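Local atomic coordinates of S-adenosylmethionine dependent methyltransferase (Mesorhizobium loti, PDB entry 3BKW), a protein that probably transfers a methyl group from S-adenosylmethionine to an acceptor that has not been identified. Residues Leu45-Leu50 and Gly55-Trp60; Ala66-Gly71 and Asp106-Ala111; Met38-Gly43 and Gly137-Phe142. One frame throughout, in Å; residues are numbered along the deposited sequence.

Contact 1. Residues Leu45-Leu50 and Gly55-Trp60; sequences LRIVDL and GWFCRW
I47, D49, F57 and C58 make the first strand-to-helix joint of a Rossmann-like methyltransferase domain, the opening of the beta-alpha-beta unit formed by strand 46-50, helix 56-63 and strand 68-73. The axes of the short segments 46-50 and 56-60 run almost antiparallel, at 166° and 9.2 Å apart, as expected when a chain leaves a sheet through a tight glycine-containing turn and comes back over its face. G55 takes the N-cap position at the end of that turn. In related enzymes this strand-loop-helix element usually cradles the cofactor, and the same is likely here.

The apolar part is small. I47 puts its CG2 against the edge of the F57 ring, in the ring plane, at 3.8 Å from CE2, and the two side chains cross at about a right angle. C58 SG packs 3.7 Å from D49 CB. Y112 of strand 108-114 stacks on the F57 ring, while V69 of strand 68-73 touches C58.

The polar part centres on the D49 carboxylate. With CG anti to the backbone N (chi1 -177°), the group reaches the first turn of the helix. OD2 lies 3.5 Å from F57 CD2 at the ring edge, the carboxylate standing perpendicular to the ring. The same OD2 is 3.5 Å from C58 SG, a contact and not a bond. The polar link between the segments runs through a water, which donates to D49 OD2 at 2.6 Å and accepts from F57 N at 3.1 Å.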
ATOM      1  N   LEU A  45     -26.356  -1.411 -11.313  1.00 27.28           N
ATOM      2  CA  LEU A  45     -25.409  -2.498 -11.067  1.00 27.01           C
ATOM      3  C   LEU A  45     -25.989  -3.633 -10.248  1.00 28.51           C
ATOM      4  O   LEU A  45     -26.919  -3.449  -9.468  1.00 27.39           O
ATOM      5  CB  LEU A  45     -24.138  -2.003 -10.346  1.00 27.17           C
ATOM      6  CG  LEU A  45     -23.274  -0.924 -11.004  1.00 27.14           C
ATOM      7  CD1 LEU A  45     -21.946  -0.832 -10.225  1.00 30.81           C
ATOM      8  CD2 LEU A  45     -23.025  -1.205 -12.491  1.00 28.61           C
ATOM      9  N   ARG A  46     -25.394  -4.802 -10.453  1.00 27.80           N
ATOM     10  CA  ARG A  46     -25.646  -6.001  -9.672  1.00 26.26           C
ATOM     11  C   ARG A  46     -24.529  -5.966  -8.631  1.00 26.13           C
ATOM     12  O   ARG A  46     -23.346  -5.902  -8.995  1.00 26.94           O
ATOM     13  CB  ARG A  46     -25.536  -7.233 -10.529  1.00 26.95           C
ATOM     14  CG  ARG A  46     -26.538  -7.246 -11.699  1.00 30.03           C
ATOM     15  CD  ARG A  46     -26.173  -8.339 -12.662  1.00 34.36           C
ATOM     16  NE  ARG A  46     -24.881  -8.046 -13.284  1.00 32.21           N
ATOM     17  CZ  ARG A  46     -24.120  -8.929 -13.929  1.00 36.26           C
ATOM     18  NH1 ARG A  46     -24.496 -10.192 -14.117  1.00 36.61           N
ATOM     19  NH2 ARG A  46     -22.959  -8.528 -14.414  1.00 35.61           N
ATOM     20  N   ILE A  47     -24.907  -5.989  -7.352  1.00 26.67           N
ATOM     21  CA  ILE A  47     -23.967  -5.806  -6.248  1.00 27.19           C
ATOM     22  C   ILE A  47     -24.070  -6.902  -5.206  1.00 26.98           C
ATOM     23  O   ILE A  47     -25.176  -7.352  -4.884  1.00 27.92           O
ATOM     24  CB  ILE A  47     -24.242  -4.444  -5.547  1.00 26.49           C
ATOM     25  CG1 ILE A  47     -24.231  -3.285  -6.557  1.00 26.24           C
ATOM     26  CG2 ILE A  47     -23.220  -4.186  -4.407  1.00 28.32           C
ATOM     27  CD1 ILE A  47     -24.569  -1.903  -5.974  1.00 25.47           C
ATOM     28  N   VAL A  48     -22.915  -7.335  -4.681  1.00 26.30           N
ATOM     29  CA  VAL A  48     -22.880  -8.259  -3.554  1.00 27.33           C
ATOM     30  C   VAL A  48     -22.184  -7.544  -2.388  1.00 26.57           C
ATOM     31  O   VAL A  48     -21.131  -6.937  -2.586  1.00 27.49           O
ATOM     32  CB  VAL A  48     -22.250  -9.636  -3.883  1.00 25.39           C
ATOM     33  CG1 VAL A  48     -20.807  -9.518  -4.394  1.00 26.23           C
ATOM     34  CG2 VAL A  48     -22.335 -10.569  -2.667  1.00 29.16           C
ATOM     35  N   ASP A  49     -22.784  -7.633  -1.193  1.00 26.75           N
ATOM     36  CA  ASP A  49     -22.267  -7.048   0.027  1.00 27.74           C
ATOM     37  C   ASP A  49     -21.816  -8.183   0.915  1.00 26.79           C
ATOM     38  O   ASP A  49     -22.644  -8.948   1.399  1.00 26.87           O
ATOM     39  CB  ASP A  49     -23.359  -6.208   0.706  1.00 26.68           C
ATOM     40  CG  ASP A  49     -22.882  -5.506   1.953  1.00 28.96           C
ATOM     41  OD1 ASP A  49     -21.760  -5.769   2.408  1.00 29.56           O
ATOM     42  OD2 ASP A  49     -23.620  -4.651   2.461  1.00 31.07           O
ATOM     43  N   LEU A  50     -20.498  -8.311   1.100  1.00 27.70           N
ATOM     44  CA  LEU A  50     -19.914  -9.392   1.886  1.00 26.79           C
ATOM     45  C   LEU A  50     -19.765  -8.956   3.336  1.00 28.60           C
ATOM     46  O   LEU A  50     -18.907  -8.123   3.651  1.00 28.91           O
ATOM     47  CB  LEU A  50     -18.558  -9.820   1.295  1.00 28.19           C
ATOM     48  CG  LEU A  50     -18.487 -10.198  -0.182  1.00 31.11           C
ATOM     49  CD1 LEU A  50     -17.055 -10.422  -0.647  1.00 35.60           C
ATOM     50  CD2 LEU A  50     -19.324 -11.413  -0.455  1.00 29.33           C
ATOM     51  N   GLY A  55     -27.557  -4.419   6.907  1.00 30.15           N
ATOM     52  CA  GLY A  55     -27.884  -4.051   5.532  1.00 30.45           C
ATOM     53  C   GLY A  55     -27.846  -2.577   5.197  1.00 30.43           C
ATOM     54  O   GLY A  55     -28.461  -2.167   4.217  1.00 30.58           O
ATOM     55  N   TRP A  56     -27.092  -1.787   5.964  1.00 30.95           N
ATOM     56  CA  TRP A  56     -27.007  -0.339   5.740  1.00 30.81           C
ATOM     57  C   TRP A  56     -26.545  -0.000   4.316  1.00 29.98           C
ATOM     58  O   TRP A  56     -27.166   0.827   3.640  1.00 29.94           O
ATOM     59  CB  TRP A  56     -26.053   0.342   6.728  1.00 34.73           C
ATOM     60  CG  TRP A  56     -26.410   0.265   8.159  1.00 40.07           C
ATOM     61  CD1 TRP A  56     -25.792  -0.490   9.118  1.00 46.56           C
ATOM     62  CD2 TRP A  56     -27.446   0.990   8.822  1.00 43.48           C
ATOM     63  NE1 TRP A  56     -26.389  -0.284  10.342  1.00 45.58           N
ATOM     64  CE2 TRP A  56     -27.400   0.629  10.194  1.00 45.58           C
ATOM     65  CE3 TRP A  56     -28.414   1.914   8.394  1.00 45.77           C
ATOM     66  CZ2 TRP A  56     -28.298   1.155  11.146  1.00 45.85           C
ATOM     67  CZ3 TRP A  56     -29.310   2.444   9.341  1.00 47.30           C
ATOM     68  CH2 TRP A  56     -29.243   2.057  10.703  1.00 47.21           C
ATOM     69  N   PHE A  57     -25.487  -0.674   3.862  1.00 27.40           N
ATOM     70  CA  PHE A  57     -24.970  -0.456   2.517  1.00 26.83           C
ATOM     71  C   PHE A  57     -25.961  -0.974   1.461  1.00 26.69           C
ATOM     72  O   PHE A  57     -26.122  -0.334   0.411  1.00 27.53           O
ATOM     73  CB  PHE A  57     -23.576  -1.077   2.301  1.00 26.08           C
ATOM     74  CG  PHE A  57     -23.136  -1.033   0.874  1.00 27.31           C
ATOM     75  CD1 PHE A  57     -22.581   0.118   0.342  1.00 30.83           C
ATOM     76  CD2 PHE A  57     -23.364  -2.123   0.036  1.00 28.48           C
ATOM     77  CE1 PHE A  57     -22.204   0.178  -1.015  1.00 29.77           C
ATOM     78  CE2 PHE A  57     -22.996  -2.083  -1.309  1.00 30.05           C
ATOM     79  CZ  PHE A  57     -22.405  -0.921  -1.833  1.00 31.05           C
ATOM     80  N   CYS A  58     -26.570  -2.135   1.726  1.00 25.10           N
ATOM     81  CA  CYS A  58     -27.542  -2.741   0.800  1.00 25.42           C
ATOM     82  C   CYS A  58     -28.668  -1.762   0.480  1.00 25.83           C
ATOM     83  O   CYS A  58     -29.001  -1.555  -0.698  1.00 27.43           O
ATOM     84  CB  CYS A  58     -28.122  -4.038   1.364  1.00 26.05           C
ATOM     85  SG  CYS A  58     -26.898  -5.337   1.499  1.00 30.98           S
ATOM     86  N   ARG A  59     -29.235  -1.150   1.526  1.00 26.82           N
ATOM     87  CA  ARG A  59     -30.279  -0.146   1.361  1.00 26.95           C
ATOM     88  C   ARG A  59     -29.778   1.116   0.666  1.00 26.49           C
ATOM     89  O   ARG A  59     -30.474   1.646  -0.190  1.00 27.62           O
ATOM     90  CB  ARG A  59     -30.973   0.194   2.680  1.00 26.82           C
ATOM     91  CG  ARG A  59     -31.848  -0.948   3.194  1.00 29.47           C
ATOM     92  CD  ARG A  59     -32.656  -0.555   4.417  1.00 29.36           C
ATOM     93  NE  ARG A  59     -31.816  -0.317   5.582  1.00 28.90           N
ATOM     94  CZ  ARG A  59     -31.202  -1.264   6.296  1.00 33.95           C
ATOM     95  NH1 ARG A  59     -31.328  -2.550   5.997  1.00 33.73           N
ATOM     96  NH2 ARG A  59     -30.452  -0.912   7.335  1.00 36.01           N
ATOM     97  N   TRP A  60     -28.581   1.580   1.019  1.00 28.40           N
ATOM     98  CA  TRP A  60     -27.979   2.744   0.340  1.00 27.36           C
ATOM     99  C   TRP A  60     -27.852   2.476  -1.162  1.00 27.24           C
ATOM    100  O   TRP A  60     -28.230   3.314  -1.979  1.00 27.99           O
ATOM    101  CB  TRP A  60     -26.610   3.115   0.955  1.00 27.78           C
ATOM    102  CG  TRP A  60     -25.908   4.227   0.219  1.00 28.02           C
ATOM    103  CD1 TRP A  60     -26.021   5.554   0.469  1.00 30.41           C
ATOM    104  CD2 TRP A  60     -25.029   4.102  -0.915  1.00 27.79           C
ATOM    105  NE1 TRP A  60     -25.260   6.264  -0.424  1.00 29.84           N
ATOM    106  CE2 TRP A  60     -24.660   5.406  -1.301  1.00 31.68           C
ATOM    107  CE3 TRP A  60     -24.537   3.016  -1.645  1.00 30.27           C
ATOM    108  CZ2 TRP A  60     -23.782   5.659  -2.370  1.00 31.56           C
ATOM    109  CZ3 TRP A  60     -23.667   3.256  -2.714  1.00 29.15           C
ATOM    110  CH2 TRP A  60     -23.311   4.576  -3.073  1.00 31.38           C
TER
HETATM  111  O   HOH W   1     -24.479  -3.450   4.633  1.00 23.05           O

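Contact 2. Residues Ala66-Gly71 and Asp106-Ala111. With EDO (1,2-ethanediol), chain F.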
ATOM      1  N   ALA A  66     -29.222   0.698  -7.656  1.00 29.49           N
ATOM      2  CA  ALA A  66     -28.692  -0.639  -7.938  1.00 27.23           C
ATOM      3  C   ALA A  66     -29.803  -1.555  -8.452  1.00 28.72           C
ATOM      4  O   ALA A  66     -30.902  -1.565  -7.881  1.00 30.80           O
ATOM      5  CB  ALA A  66     -28.040  -1.252  -6.682  1.00 27.38           C
ATOM      6  N   SER A  67     -29.542  -2.281  -9.543  1.00 28.26           N
ATOM      7  CA  SER A  67     -30.545  -3.193 -10.118  1.00 29.66           C
ATOM      8  C   SER A  67     -30.823  -4.377  -9.208  1.00 29.08           C
ATOM      9  O   SER A  67     -31.962  -4.830  -9.117  1.00 31.04           O
ATOM     10  CB  SER A  67     -30.162  -3.688 -11.528  1.00 29.69           C
ATOM     11  OG  SER A  67     -28.996  -4.490 -11.517  1.00 39.06           O
ATOM     12  N   TYR A  68     -29.785  -4.865  -8.534  1.00 28.98           N
ATOM     13  CA  TYR A  68     -29.892  -6.019  -7.662  1.00 28.30           C
ATOM     14  C   TYR A  68     -28.791  -5.989  -6.610  1.00 27.24           C
ATOM     15  O   TYR A  68     -27.649  -5.694  -6.937  1.00 26.86           O
ATOM     16  CB  TYR A  68     -29.783  -7.298  -8.496  1.00 27.59           C
ATOM     17  CG  TYR A  68     -29.682  -8.576  -7.684  1.00 30.21           C
ATOM     18  CD1 TYR A  68     -30.724  -8.960  -6.839  1.00 36.40           C
ATOM     19  CD2 TYR A  68     -28.550  -9.407  -7.764  1.00 33.04           C
ATOM     20  CE1 TYR A  68     -30.649 -10.141  -6.075  1.00 34.62           C
ATOM     21  CE2 TYR A  68     -28.466 -10.604  -7.003  1.00 33.02           C
ATOM     22  CZ  TYR A  68     -29.523 -10.952  -6.165  1.00 33.90           C
ATOM     23  OH  TYR A  68     -29.479 -12.105  -5.414  1.00 37.77           O
ATOM     24  N   VAL A  69     -29.161  -6.276  -5.360  1.00 27.15           N
ATOM     25  CA  VAL A  69     -28.213  -6.333  -4.238  1.00 28.22           C
ATOM     26  C   VAL A  69     -28.390  -7.659  -3.494  1.00 27.69           C
ATOM     27  O   VAL A  69     -29.506  -8.010  -3.119  1.00 28.46           O
ATOM     28  CB  VAL A  69     -28.378  -5.157  -3.236  1.00 29.00           C
ATOM     29  CG1 VAL A  69     -27.276  -5.225  -2.165  1.00 32.02           C
ATOM     30  CG2 VAL A  69     -28.294  -3.819  -3.965  1.00 28.09           C
ATOM     31  N   LEU A  70     -27.290  -8.402  -3.332  1.00 27.91           N
ATOM     32  CA  LEU A  70     -27.247  -9.640  -2.545  1.00 27.15           C
ATOM     33  C   LEU A  70     -26.422  -9.301  -1.302  1.00 27.18           C
ATOM     34  O   LEU A  70     -25.230  -8.991  -1.418  1.00 27.62           O
ATOM     35  CB  LEU A  70     -26.597 -10.781  -3.318  1.00 27.54           C
ATOM     36  CG  LEU A  70     -26.371 -12.096  -2.539  1.00 29.59           C
ATOM     37  CD1 LEU A  70     -27.697 -12.696  -2.006  1.00 27.65           C
ATOM     38  CD2 LEU A  70     -25.629 -13.092  -3.413  1.00 30.07           C
ATOM     39  N   GLY A  71     -27.063  -9.334  -0.142  1.00 26.30           N
ATOM     40  CA  GLY A  71     -26.407  -9.082   1.139  1.00 26.21           C
ATOM     41  C   GLY A  71     -26.147 -10.407   1.821  1.00 26.02           C
ATOM     42  O   GLY A  71     -27.079 -11.181   2.028  1.00 27.01           O
ATOM     43  N   ASP A 106     -19.678 -14.632 -12.954  1.00 31.75           N
ATOM     44  CA  ASP A 106     -20.085 -13.558 -13.874  1.00 32.28           C
ATOM     45  C   ASP A 106     -21.480 -12.982 -13.535  1.00 30.99           C
ATOM     46  O   ASP A 106     -22.298 -12.719 -14.425  1.00 34.42           O
ATOM     47  CB  ASP A 106     -20.034 -14.179 -15.298  1.00 34.51           C
ATOM     48  CG  ASP A 106     -20.203 -13.177 -16.422  1.00 39.47           C
ATOM     49  OD1 ASP A 106     -19.861 -12.003 -16.262  1.00 40.25           O
ATOM     50  OD2 ASP A 106     -20.679 -13.590 -17.502  1.00 40.88           O
ATOM     51  N   SER A 107     -21.738 -12.818 -12.237  1.00 29.95           N
ATOM     52  CA  SER A 107     -23.056 -12.401 -11.717  1.00 31.48           C
ATOM     53  C   SER A 107     -23.154 -11.041 -11.044  1.00 30.38           C
ATOM     54  O   SER A 107     -24.277 -10.601 -10.700  1.00 30.67           O
ATOM     55  CB  SER A 107     -23.551 -13.481 -10.762  1.00 32.21           C
ATOM     56  OG  SER A 107     -23.833 -14.654 -11.502  1.00 36.68           O
ATOM     57  N   PHE A 108     -22.015 -10.371 -10.848  1.00 29.86           N
ATOM     58  CA  PHE A 108     -21.990  -9.063 -10.185  1.00 27.69           C
ATOM     59  C   PHE A 108     -21.083  -8.080 -10.878  1.00 28.31           C
ATOM     60  O   PHE A 108     -20.098  -8.459 -11.486  1.00 28.84           O
ATOM     61  CB  PHE A 108     -21.590  -9.223  -8.710  1.00 29.33           C
ATOM     62  CG  PHE A 108     -22.518 -10.097  -7.958  1.00 28.20           C
ATOM     63  CD1 PHE A 108     -23.709  -9.584  -7.461  1.00 29.57           C
ATOM     64  CD2 PHE A 108     -22.248 -11.457  -7.805  1.00 31.86           C
ATOM     65  CE1 PHE A 108     -24.603 -10.405  -6.792  1.00 26.73           C
ATOM     66  CE2 PHE A 108     -23.131 -12.274  -7.127  1.00 31.20           C
ATOM     67  CZ  PHE A 108     -24.319 -11.745  -6.622  1.00 28.83           C
ATOM     68  N   ASP A 109     -21.444  -6.810 -10.796  1.00 27.52           N
ATOM     69  CA  ASP A 109     -20.641  -5.715 -11.329  1.00 27.50           C
ATOM     70  C   ASP A 109     -19.777  -5.103 -10.231  1.00 26.84           C
ATOM     71  O   ASP A 109     -18.768  -4.465 -10.528  1.00 28.67           O
ATOM     72  CB  ASP A 109     -21.556  -4.635 -11.895  1.00 25.13           C
ATOM     73  CG  ASP A 109     -22.457  -5.166 -12.960  1.00 31.21           C
ATOM     74  OD1 ASP A 109     -21.914  -5.606 -13.994  1.00 30.66           O
ATOM     75  OD2 ASP A 109     -23.690  -5.167 -12.754  1.00 30.05           O
ATOM     76  N   LEU A 110     -20.211  -5.244  -8.968  1.00 27.03           N
ATOM     77  CA  LEU A 110     -19.513  -4.686  -7.821  1.00 26.94           C
ATOM     78  C   LEU A 110     -19.619  -5.614  -6.633  1.00 26.98           C
ATOM     79  O   LEU A 110     -20.699  -6.099  -6.339  1.00 27.07           O
ATOM     80  CB  LEU A 110     -20.153  -3.333  -7.429  1.00 26.57           C
ATOM     81  CG  LEU A 110     -19.708  -2.621  -6.137  1.00 29.36           C
ATOM     82  CD1 LEU A 110     -18.211  -2.301  -6.181  1.00 29.40           C
ATOM     83  CD2 LEU A 110     -20.557  -1.392  -5.870  1.00 28.65           C
ATOM     84  N   ALA A 111     -18.489  -5.851  -5.974  1.00 26.03           N
ATOM     85  CA  ALA A 111     -18.441  -6.532  -4.696  1.00 26.22           C
ATOM     86  C   ALA A 111     -17.986  -5.490  -3.667  1.00 27.01           C
ATOM     87  O   ALA A 111     -17.016  -4.760  -3.893  1.00 26.62           O
ATOM     88  CB  ALA A 111     -17.509  -7.733  -4.726  1.00 27.10           C
TER
HETATM   89  C1  EDO F 246     -18.771  -4.606 -14.695  1.00 31.92           C
HETATM   90  O1  EDO F 246     -19.793  -5.288 -15.408  1.00 36.18           O
HETATM   91  C2  EDO F 246     -18.763  -3.143 -15.120  1.00 31.81           C
HETATM   92  O2  EDO F 246     -19.881  -2.439 -14.534  1.00 32.28           O
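F108 leaves its strand with CG anti to its own carbonyl carbon (chi1 -59°), which swings the ring over to Y68 and L70, whose CG atoms both stand anti to their backbone N (chi1 172° and 174°). The result is an apolar cluster of three side chains. The end of the F108 ring does the touching: its CZ lies 3.7 Å from L70 CD2, and its CE1 is 4.0 Å from L70 CB. The same CE1 comes within 3.9 Å of Y68 CE2, so a single ring corner serves both partners. The two ring planes are nearly parallel but do not overlap face on; they meet obliquely through these carbons, in van der Waals contact alone. L70 offers both its CB and one branch, and thus flanks the ring end over a longer stretch than Y68 does. An alanine here would strip away the ring, and L70 CD2 and Y68 CE2 would probably lose their common partner, leaving a gap beside V48.

A polar neighbour lies beside the cluster: D109 OD1 forms a salt bridge with R46 and also accepts a 2.6 Å hydrogen bond from O1 of a 1,2-ethanediol probably derived from the crystallisation liquor.

The contact illustrates how side chains join strands that are not neighbours in a sheet. Strand 46-50 runs between 68-73 and 108-114, bonded to both through its backbone, and F108 reaches across it, resting on V48. The cluster occupies the sheet face turned away from helix 56-63, while L70 and Y68 continue on to T92 of strand 91-95.

Contact 3. Residues Met38-Gly43 and Gly137-Phe142. With EDO (1,2-ethanediol), chain I.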
HETATM    1  N   MSE A  38     -14.811   5.891  -3.535  1.00 27.95           N
HETATM    2  CA  MSE A  38     -14.071   4.877  -4.281  1.00 28.21           C
HETATM    3  C   MSE A  38     -14.952   3.939  -5.094  1.00 27.73           C
HETATM    4  O   MSE A  38     -14.466   3.254  -5.998  1.00 29.37           O
HETATM    5  CB  MSE A  38     -13.206   4.090  -3.312  1.00 29.44           C
HETATM    6  CG  MSE A  38     -12.150   4.941  -2.651  1.00 27.48           C
HETATM    7 SE   MSE A  38     -11.349   4.091  -1.129  0.75 29.44          SE
HETATM    8  CE  MSE A  38     -10.746   2.434  -1.946  1.00 29.87           C
ATOM      9  N   LEU A  39     -16.252   3.928  -4.806  1.00 28.63           N
ATOM     10  CA  LEU A  39     -17.183   3.065  -5.508  1.00 28.51           C
ATOM     11  C   LEU A  39     -17.404   3.535  -6.926  1.00 29.18           C
ATOM     12  O   LEU A  39     -17.274   4.723  -7.208  1.00 30.35           O
ATOM     13  CB  LEU A  39     -18.555   3.086  -4.828  1.00 28.54           C
ATOM     14  CG  LEU A  39     -18.652   2.589  -3.390  1.00 27.44           C
ATOM     15  CD1 LEU A  39     -20.067   2.911  -2.866  1.00 28.23           C
ATOM     16  CD2 LEU A  39     -18.321   1.087  -3.324  1.00 30.40           C
ATOM     17  N   PRO A  40     -17.748   2.604  -7.829  1.00 30.17           N
ATOM     18  CA  PRO A  40     -18.171   3.038  -9.146  1.00 30.66           C
ATOM     19  C   PRO A  40     -19.599   3.608  -9.008  1.00 31.81           C
ATOM     20  O   PRO A  40     -20.208   3.474  -7.942  1.00 30.81           O
ATOM     21  CB  PRO A  40     -18.212   1.723  -9.921  1.00 30.71           C
ATOM     22  CG  PRO A  40     -18.603   0.731  -8.884  1.00 31.74           C
ATOM     23  CD  PRO A  40     -17.831   1.135  -7.696  1.00 31.41           C
ATOM     24  N   GLU A  41     -20.119   4.243 -10.054  1.00 31.81           N
ATOM     25  CA  GLU A  41     -21.530   4.627 -10.053  1.00 31.90           C
ATOM     26  C   GLU A  41     -22.358   3.328  -9.879  1.00 31.75           C
ATOM     27  O   GLU A  41     -22.207   2.394 -10.658  1.00 32.32           O
ATOM     28  CB  GLU A  41     -21.887   5.358 -11.351  1.00 33.49           C
ATOM     29  CG  GLU A  41     -23.383   5.601 -11.559  1.00 37.98           C
ATOM     30  CD  GLU A  41     -24.027   6.383 -10.438  1.00 44.64           C
ATOM     31  OE1 GLU A  41     -23.517   7.481 -10.118  1.00 45.81           O
ATOM     32  OE2 GLU A  41     -25.043   5.900  -9.898  1.00 43.35           O
ATOM     33  N   VAL A  42     -23.205   3.282  -8.855  1.00 30.68           N
ATOM     34  CA  VAL A  42     -23.959   2.058  -8.521  1.00 30.44           C
ATOM     35  C   VAL A  42     -25.256   1.884  -9.300  1.00 29.59           C
ATOM     36  O   VAL A  42     -25.849   0.808  -9.251  1.00 30.18           O
ATOM     37  CB  VAL A  42     -24.218   1.903  -6.986  1.00 30.51           C
ATOM     38  CG1 VAL A  42     -22.876   1.861  -6.195  1.00 28.94           C
ATOM     39  CG2 VAL A  42     -25.165   2.982  -6.445  1.00 29.99           C
ATOM     40  N   GLY A  43     -25.690   2.923 -10.029  1.00 30.34           N
ATOM     41  CA  GLY A  43     -26.916   2.870 -10.795  1.00 29.11           C
ATOM     42  C   GLY A  43     -26.908   1.751 -11.821  1.00 30.19           C
ATOM     43  O   GLY A  43     -25.984   1.663 -12.639  1.00 31.69           O
ATOM     44  N   GLY A 137     -14.413  -6.016 -16.052  1.00 34.33           N
ATOM     45  CA  GLY A 137     -14.473  -4.593 -15.711  1.00 34.51           C
ATOM     46  C   GLY A 137     -15.143  -4.289 -14.371  1.00 33.24           C
ATOM     47  O   GLY A 137     -15.272  -3.118 -13.995  1.00 35.37           O
ATOM     48  N   GLY A 138     -15.570  -5.325 -13.642  1.00 31.62           N
ATOM     49  CA  GLY A 138     -16.222  -5.141 -12.353  1.00 30.08           C
ATOM     50  C   GLY A 138     -15.227  -4.768 -11.279  1.00 30.24           C
ATOM     51  O   GLY A 138     -14.022  -4.944 -11.469  1.00 31.71           O
ATOM     52  N   HIS A 139     -15.737  -4.262 -10.145  1.00 28.34           N
ATOM     53  CA  HIS A 139     -14.901  -3.796  -9.033  1.00 28.78           C
ATOM     54  C   HIS A 139     -15.177  -4.499  -7.715  1.00 26.79           C
ATOM     55  O   HIS A 139     -16.238  -5.040  -7.514  1.00 28.30           O
ATOM     56  CB  HIS A 139     -15.054  -2.295  -8.805  1.00 29.55           C
ATOM     57  CG  HIS A 139     -14.521  -1.460  -9.925  1.00 36.17           C
ATOM     58  ND1 HIS A 139     -15.289  -1.087 -11.001  1.00 36.66           N
ATOM     59  CD2 HIS A 139     -13.291  -0.935 -10.138  1.00 42.78           C
ATOM     60  CE1 HIS A 139     -14.561  -0.363 -11.832  1.00 38.27           C
ATOM     61  NE2 HIS A 139     -13.341  -0.258 -11.333  1.00 39.77           N
ATOM     62  N   PHE A 140     -14.155  -4.499  -6.864  1.00 27.25           N
ATOM     63  CA  PHE A 140     -14.202  -5.007  -5.500  1.00 26.94           C
ATOM     64  C   PHE A 140     -13.672  -3.866  -4.641  1.00 27.78           C
ATOM     65  O   PHE A 140     -12.522  -3.471  -4.814  1.00 29.05           O
ATOM     66  CB  PHE A 140     -13.369  -6.274  -5.385  1.00 29.25           C
ATOM     67  CG  PHE A 140     -13.366  -6.921  -4.017  1.00 30.11           C
ATOM     68  CD1 PHE A 140     -14.410  -6.770  -3.085  1.00 30.28           C
ATOM     69  CD2 PHE A 140     -12.336  -7.811  -3.705  1.00 34.62           C
ATOM     70  CE1 PHE A 140     -14.389  -7.426  -1.849  1.00 31.48           C
ATOM     71  CE2 PHE A 140     -12.333  -8.468  -2.489  1.00 32.87           C
ATOM     72  CZ  PHE A 140     -13.346  -8.282  -1.567  1.00 34.40           C
ATOM     73  N   VAL A 141     -14.520  -3.330  -3.770  1.00 26.56           N
ATOM     74  CA  VAL A 141     -14.183  -2.196  -2.925  1.00 26.43           C
ATOM     75  C   VAL A 141     -14.436  -2.623  -1.490  1.00 27.50           C
ATOM     76  O   VAL A 141     -15.542  -3.053  -1.137  1.00 27.70           O
ATOM     77  CB  VAL A 141     -15.028  -0.974  -3.297  1.00 26.36           C
ATOM     78  CG1 VAL A 141     -14.717   0.216  -2.375  1.00 28.35           C
ATOM     79  CG2 VAL A 141     -14.794  -0.584  -4.751  1.00 27.15           C
ATOM     80  N   PHE A 142     -13.402  -2.558  -0.653  1.00 26.92           N
ATOM     81  CA  PHE A 142     -13.534  -3.007   0.708  1.00 26.24           C
ATOM     82  C   PHE A 142     -12.671  -2.271   1.714  1.00 28.36           C
ATOM     83  O   PHE A 142     -11.634  -1.692   1.358  1.00 27.76           O
ATOM     84  CB  PHE A 142     -13.259  -4.523   0.770  1.00 26.76           C
ATOM     85  CG  PHE A 142     -11.825  -4.930   0.450  1.00 27.41           C
ATOM     86  CD1 PHE A 142     -10.896  -5.080   1.482  1.00 31.26           C
ATOM     87  CD2 PHE A 142     -11.400  -5.178  -0.871  1.00 28.47           C
ATOM     88  CE1 PHE A 142      -9.568  -5.485   1.224  1.00 32.55           C
ATOM     89  CE2 PHE A 142     -10.059  -5.585  -1.143  1.00 29.58           C
ATOM     90  CZ  PHE A 142      -9.148  -5.726  -0.079  1.00 29.53           C
TER
HETATM   91  C1  EDO I 249     -23.005   7.295  -5.868  1.00 52.84           C
HETATM   92  O1  EDO I 249     -24.374   7.708  -5.910  1.00 46.99           O
HETATM   93  C2  EDO I 249     -22.886   5.970  -6.613  1.00 51.34           C
HETATM   94  O2  EDO I 249     -21.632   5.311  -6.363  1.00 42.38           O
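V141 meets L39 and M38 in the close-packed half of this contact. Its CG1, anti to the backbone N (chi1 178°), lies 3.8 Å from L39 CD2, and the two side chains cross at about a right angle. V141 CG2 faces the carbonyl oxygen of M38, a selenomethionine, at 4.0 Å. M38 CB adds a looser apolar contact to V141 CG1 at 4.3 Å. L39 also reaches F57 and W60 of helix 56-63, so that it wedges between that helix and the strand.

Toward the start of the strand the fit slackens. P40 CB and H139 ND1 come no nearer than 4.2 Å, a grazing approach to the imidazole, whose NE2 is hydrogen-bonded to E209 OE1. On the more exposed side, O2 of a 1,2-ethanediol, probably from the crystallisation liquor, donates to P40 O at 2.8 Å. Just beyond, the loop braces itself: G43 N bonds to E41 OE2 at 3.0 Å, met on the anti side and 18° out of the carboxylate plane.

A segment entering the first strand thus lies over the fifth, 138-145, in a sheet whose strand order 3-2-1-4-5-7-6 is the signature of the class I methyltransferase fold.

All three contacts reach one seven-stranded sheet, but sample it differently. Contact 1, fully buried, joins strand to helix; contact 3, only partly buried, lays segment 38-43 on 138-145 on the same face, that of helix 56-63. Contact 2, largely buried, joins two strands across strand 46-50 on the other face. Backbone bonds tie them together: D49 N to L70 O (2.8 Å) between contacts 1 and 2, and A111 N to H139 O (2.8 Å) between contacts 2 and 3. Side chains add a further join, as L45 of contact 1 packs on P40. Chemistry follows place: a water-bridged carboxylate beside the glycine turn, purely apolar packing in contact 2, and mixed, looser packing in contact 3.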